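Local structure of LysM domain protein (Mycobacterium smegmatis, 4OIT) at the interface of chains A and B. The protein binds mannose as a bacterial lectin of the beta-prism II fold and assembles into a domain-swapped dimer. Residues are numbered along the deposited sequence; one frame, centred on the assembly and turned at random. Chains: chain A/B, LysM domain protein.

Contact 1: the interface of chains A and B. Residues chain A 71-75; chain B 65-67.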
loop_
_atom_site.group_PDB
_atom_site.type_symbol
_atom_site.label_atom_id
_atom_site.label_comp_id
_atom_site.label_asym_id
_atom_site.label_seq_id
_atom_site.Cartn_x
_atom_site.Cartn_y
_atom_site.Cartn_z
ATOM N N LYS A 71 5.078 -0.820 -0.949
ATOM C CA LYS A 71 6.455 -1.167 -1.295
ATOM C C LYS A 71 7.451 -0.412 -0.421
ATOM O O LYS A 71 7.181 0.721 -0.014
ATOM C CB LYS A 71 6.724 -0.874 -2.778
ATOM C CG LYS A 71 6.622 0.596 -3.162
ATOM C CD LYS A 71 6.866 0.819 -4.647
ATOM C CE LYS A 71 7.074 2.297 -4.944
ATOM N NZ LYS A 71 7.061 2.612 -6.399
ATOM N N PRO A 72 8.605 -1.041 -0.119
ATOM C CA PRO A 72 9.677 -0.329 0.558
ATOM C C PRO A 72 10.402 0.602 -0.405
ATOM O O PRO A 72 10.671 0.220 -1.541
ATOM C CB PRO A 72 10.607 -1.452 1.018
ATOM C CG PRO A 72 10.410 -2.530 0.014
ATOM C CD PRO A 72 8.959 -2.451 -0.374
ATOM N N VAL A 73 10.706 1.812 0.046
ATOM C CA VAL A 73 11.429 2.790 -0.785
ATOM C C VAL A 73 12.739 3.281 -0.159
ATOM O O VAL A 73 13.493 4.019 -0.795
ATOM C CB VAL A 73 10.538 4.000 -1.155
ATOM C CG1 VAL A 73 9.399 3.554 -2.058
ATOM C CG2 VAL A 73 9.999 4.699 0.085
ATOM N N TRP A 74 13.014 2.857 1.071
ATOM C CA TRP A 74 14.211 3.274 1.797
ATOM C C TRP A 74 14.385 2.346 2.990
ATOM O O TRP A 74 13.400 1.939 3.607
ATOM C CB TRP A 74 14.071 4.723 2.277
ATOM C CG TRP A 74 15.311 5.302 2.896
ATOM C CD1 TRP A 74 16.223 6.116 2.289
ATOM C CD2 TRP A 74 15.767 5.125 4.246
ATOM N NE1 TRP A 74 17.218 6.452 3.172
ATOM C CE2 TRP A 74 16.966 5.854 4.379
ATOM C CE3 TRP A 74 15.281 4.416 5.353
ATOM C CZ2 TRP A 74 17.684 5.900 5.574
ATOM C CZ3 TRP A 74 15.997 4.459 6.541
ATOM C CH2 TRP A 74 17.186 5.198 6.642
ATOM N N HIS A 75 15.631 2.021 3.318
ATOM C CA HIS A 75 15.917 1.134 4.446
ATOM C C HIS A 75 17.354 1.226 4.949
ATOM O O HIS A 75 18.240 1.728 4.264
ATOM C CB HIS A 75 15.568 -0.323 4.104
ATOM C CG HIS A 75 16.346 -0.891 2.956
ATOM N ND1 HIS A 75 16.821 -2.185 2.951
ATOM C CD2 HIS A 75 16.733 -0.348 1.777
ATOM C CE1 HIS A 75 17.463 -2.415 1.819
ATOM N NE2 HIS A 75 17.425 -1.316 1.089
ATOM N N VAL B 65 12.522 0.402 7.758
ATOM C CA VAL B 65 12.033 0.523 6.387
ATOM C C VAL B 65 10.906 1.544 6.255
ATOM O O VAL B 65 9.938 1.508 7.010
ATOM C CB VAL B 65 11.486 -0.830 5.885
ATOM C CG1 VAL B 65 10.967 -0.715 4.459
ATOM C CG2 VAL B 65 12.552 -1.913 5.970
ATOM N N LEU B 66 11.036 2.436 5.277
ATOM C CA LEU B 66 9.949 3.329 4.885
ATOM C C LEU B 66 9.096 2.629 3.834
ATOM O O LEU B 66 9.611 2.213 2.795
ATOM C CB LEU B 66 10.489 4.647 4.317
ATOM C CG LEU B 66 10.771 5.771 5.318
ATOM C CD1 LEU B 66 11.783 5.350 6.371
ATOM C CD2 LEU B 66 11.251 7.011 4.582
ATOM N N TYR B 67 7.799 2.499 4.106
ATOM C CA TYR B 67 6.866 1.874 3.167
ATOM C C TYR B 67 5.917 2.899 2.574
ATOM O O TYR B 67 5.550 3.872 3.231
ATOM C CB TYR B 67 6.042 0.787 3.855
ATOM C CG TYR B 67 6.781 -0.510 4.057
ATOM C CD1 TYR B 67 6.898 -1.434 3.025
ATOM C CD2 TYR B 67 7.351 -0.819 5.283
ATOM C CE1 TYR B 67 7.570 -2.630 3.209
ATOM C CE2 TYR B 67 8.024 -2.009 5.477
ATOM C CZ TYR B 67 8.130 -2.910 4.440
ATOM O OH TYR B 67 8.797 -4.093 4.631
#
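A:Val73 and B:Leu66 form the centre of an antiparallel beta pairing that joins the chains of the domain-swapped dimer, strand 72-75 of chain A being added to strand 64-68 of chain B. The evidence for pairing is first of all polar. The amide N of A:Val73 gives a hydrogen bond of 3.0 Å to the carbonyl O of B:Leu66, with 167° at the hydrogen. In return, the amide N of B:Leu66 reaches the carbonyl O of A:Trp74 at 2.9 Å, less straight and with the donor tilted from the carbonyl plane. Bridges pair A:Pro72 with B:Tyr67, A:Trp74 with B:Leu66 and A:His75 with B:Val65. Their register shifts by one residue at A:Val73, whose psi of -5° departs from extended strand; A:Val73 and A:Trp74 together face B:Leu66, as in a classic beta bulge.

Apolar contacts flank these bonds. Ring carbon CB of A:Pro72 meets the methyl CG1 of B:Val65 at 3.5 Å, while its CD lies 3.8 Å from CE1 of the B:Tyr67 phenol ring; the proline is thus held by two side chains from the same side of the partner strand, with B:Leu66 pointing to the other. CG1 of B:Val65 also rests above one face of that phenol ring, toward its rim, a packing within chain B that backs the proline contact. CG1 gets there by standing opposite the backbone N (chi1 180°), and the second methyl, CG2, is left to touch CB of A:His75 at 3.9 Å.

The indole of A:Trp74 and the isobutyl group of B:Leu66 make a separate apolar pair. Their side chains cross obliquely, and the leucine uses one branch of its fork: its methyl CD1 stands 3.8 Å from CE3 on the six-membered ring of the indole.

Contact 2: the interface of chains A and B. Residues chain A 44, 46, 48; chain B 73-74.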
loop_
_atom_site.group_PDB
_atom_site.type_symbol
_atom_site.label_atom_id
_atom_site.label_comp_id
_atom_site.label_asym_id
_atom_site.label_seq_id
_atom_site.Cartn_x
_atom_site.Cartn_y
_atom_site.Cartn_z
ATOM N N TRP A 44 -11.614 -6.419 -22.945
ATOM C CA TRP A 44 -11.442 -5.226 -22.122
ATOM C C TRP A 44 -10.418 -5.458 -21.013
ATOM O O TRP A 44 -10.219 -6.585 -20.558
ATOM C CB TRP A 44 -12.787 -4.818 -21.516
ATOM C CG TRP A 44 -12.730 -3.670 -20.544
ATOM C CD1 TRP A 44 -12.787 -2.340 -20.839
ATOM C CD2 TRP A 44 -12.635 -3.760 -19.117
ATOM N NE1 TRP A 44 -12.722 -1.595 -19.686
ATOM C CE2 TRP A 44 -12.627 -2.442 -18.615
ATOM C CE3 TRP A 44 -12.543 -4.828 -18.215
ATOM C CZ2 TRP A 44 -12.533 -2.162 -17.249
ATOM C CZ3 TRP A 44 -12.452 -4.548 -16.858
ATOM C CH2 TRP A 44 -12.449 -3.224 -16.390
ATOM N N THR A 46 -8.236 -3.033 -17.557
ATOM C CA THR A 46 -8.040 -1.798 -16.799
ATOM C C THR A 46 -6.811 -1.014 -17.270
ATOM O O THR A 46 -6.609 0.123 -16.852
ATOM C CB THR A 46 -7.901 -2.079 -15.289
ATOM O OG1 THR A 46 -6.853 -3.029 -15.067
ATOM C CG2 THR A 46 -9.200 -2.624 -14.728
ATOM N N THR A 48 -3.734 -1.698 -16.576
ATOM C CA THR A 48 -2.797 -1.634 -15.460
ATOM C C THR A 48 -1.644 -2.633 -15.624
ATOM O O THR A 48 -0.983 -2.995 -14.647
ATOM C CB THR A 48 -3.518 -1.840 -14.108
ATOM O OG1 THR A 48 -4.391 -2.973 -14.185
ATOM C CG2 THR A 48 -4.339 -0.615 -13.760
ATOM N N VAL B 73 -4.783 2.736 -8.653
ATOM C CA VAL B 73 -4.383 2.969 -10.052
ATOM C C VAL B 73 -5.530 2.808 -11.059
ATOM O O VAL B 73 -5.413 3.232 -12.207
ATOM C CB VAL B 73 -3.193 2.074 -10.465
ATOM C CG1 VAL B 73 -1.955 2.444 -9.657
ATOM C CG2 VAL B 73 -3.523 0.591 -10.320
ATOM N N TRP B 74 -6.618 2.173 -10.633
ATOM C CA TRP B 74 -7.857 2.145 -11.406
ATOM C C TRP B 74 -9.046 2.011 -10.470
ATOM O O TRP B 74 -8.965 1.360 -9.427
ATOM C CB TRP B 74 -7.861 0.986 -12.406
ATOM C CG TRP B 74 -8.951 1.083 -13.438
ATOM C CD1 TRP B 74 -8.852 1.635 -14.679
ATOM C CD2 TRP B 74 -10.302 0.610 -13.317
ATOM N NE1 TRP B 74 -10.053 1.539 -15.340
ATOM C CE2 TRP B 74 -10.961 0.915 -14.527
ATOM C CE3 TRP B 74 -11.018 -0.040 -12.303
ATOM C CZ2 TRP B 74 -12.302 0.592 -14.753
ATOM C CZ3 TRP B 74 -12.353 -0.360 -12.528
ATOM C CH2 TRP B 74 -12.979 -0.044 -13.744
#
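The loop after strand 41-45 of chain A packs on strand 72-75 of chain B, apparently part of the exchanged segment, and chiefly on its tryptophan. A:Thr46, in that loop, lies over the indole of B:Trp74. Its methyl CG2 sits 3.9 Å from the centroid of the five-membered ring and about equally far from that of the six-membered ring, a CH-pi contact centred above the fused system. The threonine methyl points at the face because it lies opposite its own carbonyl carbon, which leaves OG1 (chi1 55°) to turn toward A:Thr48. OG1 of A:Thr46 and OG1 of A:Thr48 share a hydrogen bond of 2.6 Å, its direction undecided, that ties the loop residues together and should help fix both methyl groups.

A:Trp44 approaches B:Trp74 from the opposite direction. CZ2 of B:Trp74 lies in the plane of the A:Trp44 indole, at its edge, and is 3.7 Å from CZ2 of that residue; the two rings therefore do not stack face to face.

Beside the indole, the methyl CG2 of A:Thr48 touches CG2 of B:Val73 at 3.7 Å and lies near CB of B:Trp74. With 44 Å² of its surface hidden, B:Trp74 is gripped over a face by A:Thr46 and at its outer end by A:Trp44. Together they probably anchor the exchanged segment of chain B on chain A, helping to hold the domain-swapped dimer together.

The copies of contact 1 and contact 2 described here are about 25 Å apart, measured between the centres of their C-alpha atoms. Both rely on strand 72-75, supplied by chain A in the first and chain B in the second; by the two-fold symmetry, the twin of contact 2 involves the same strand as contact 1. The valine and tryptophan at positions 73 and 74 therefore serve twice in each copy: their backbone pairs with strand 64-68 of the partner, and their side chains meet the tryptophan and threonines at positions 44, 46 and 48. Such combined pairing and packing fits reciprocal strand exchange in the domain-swapped dimer.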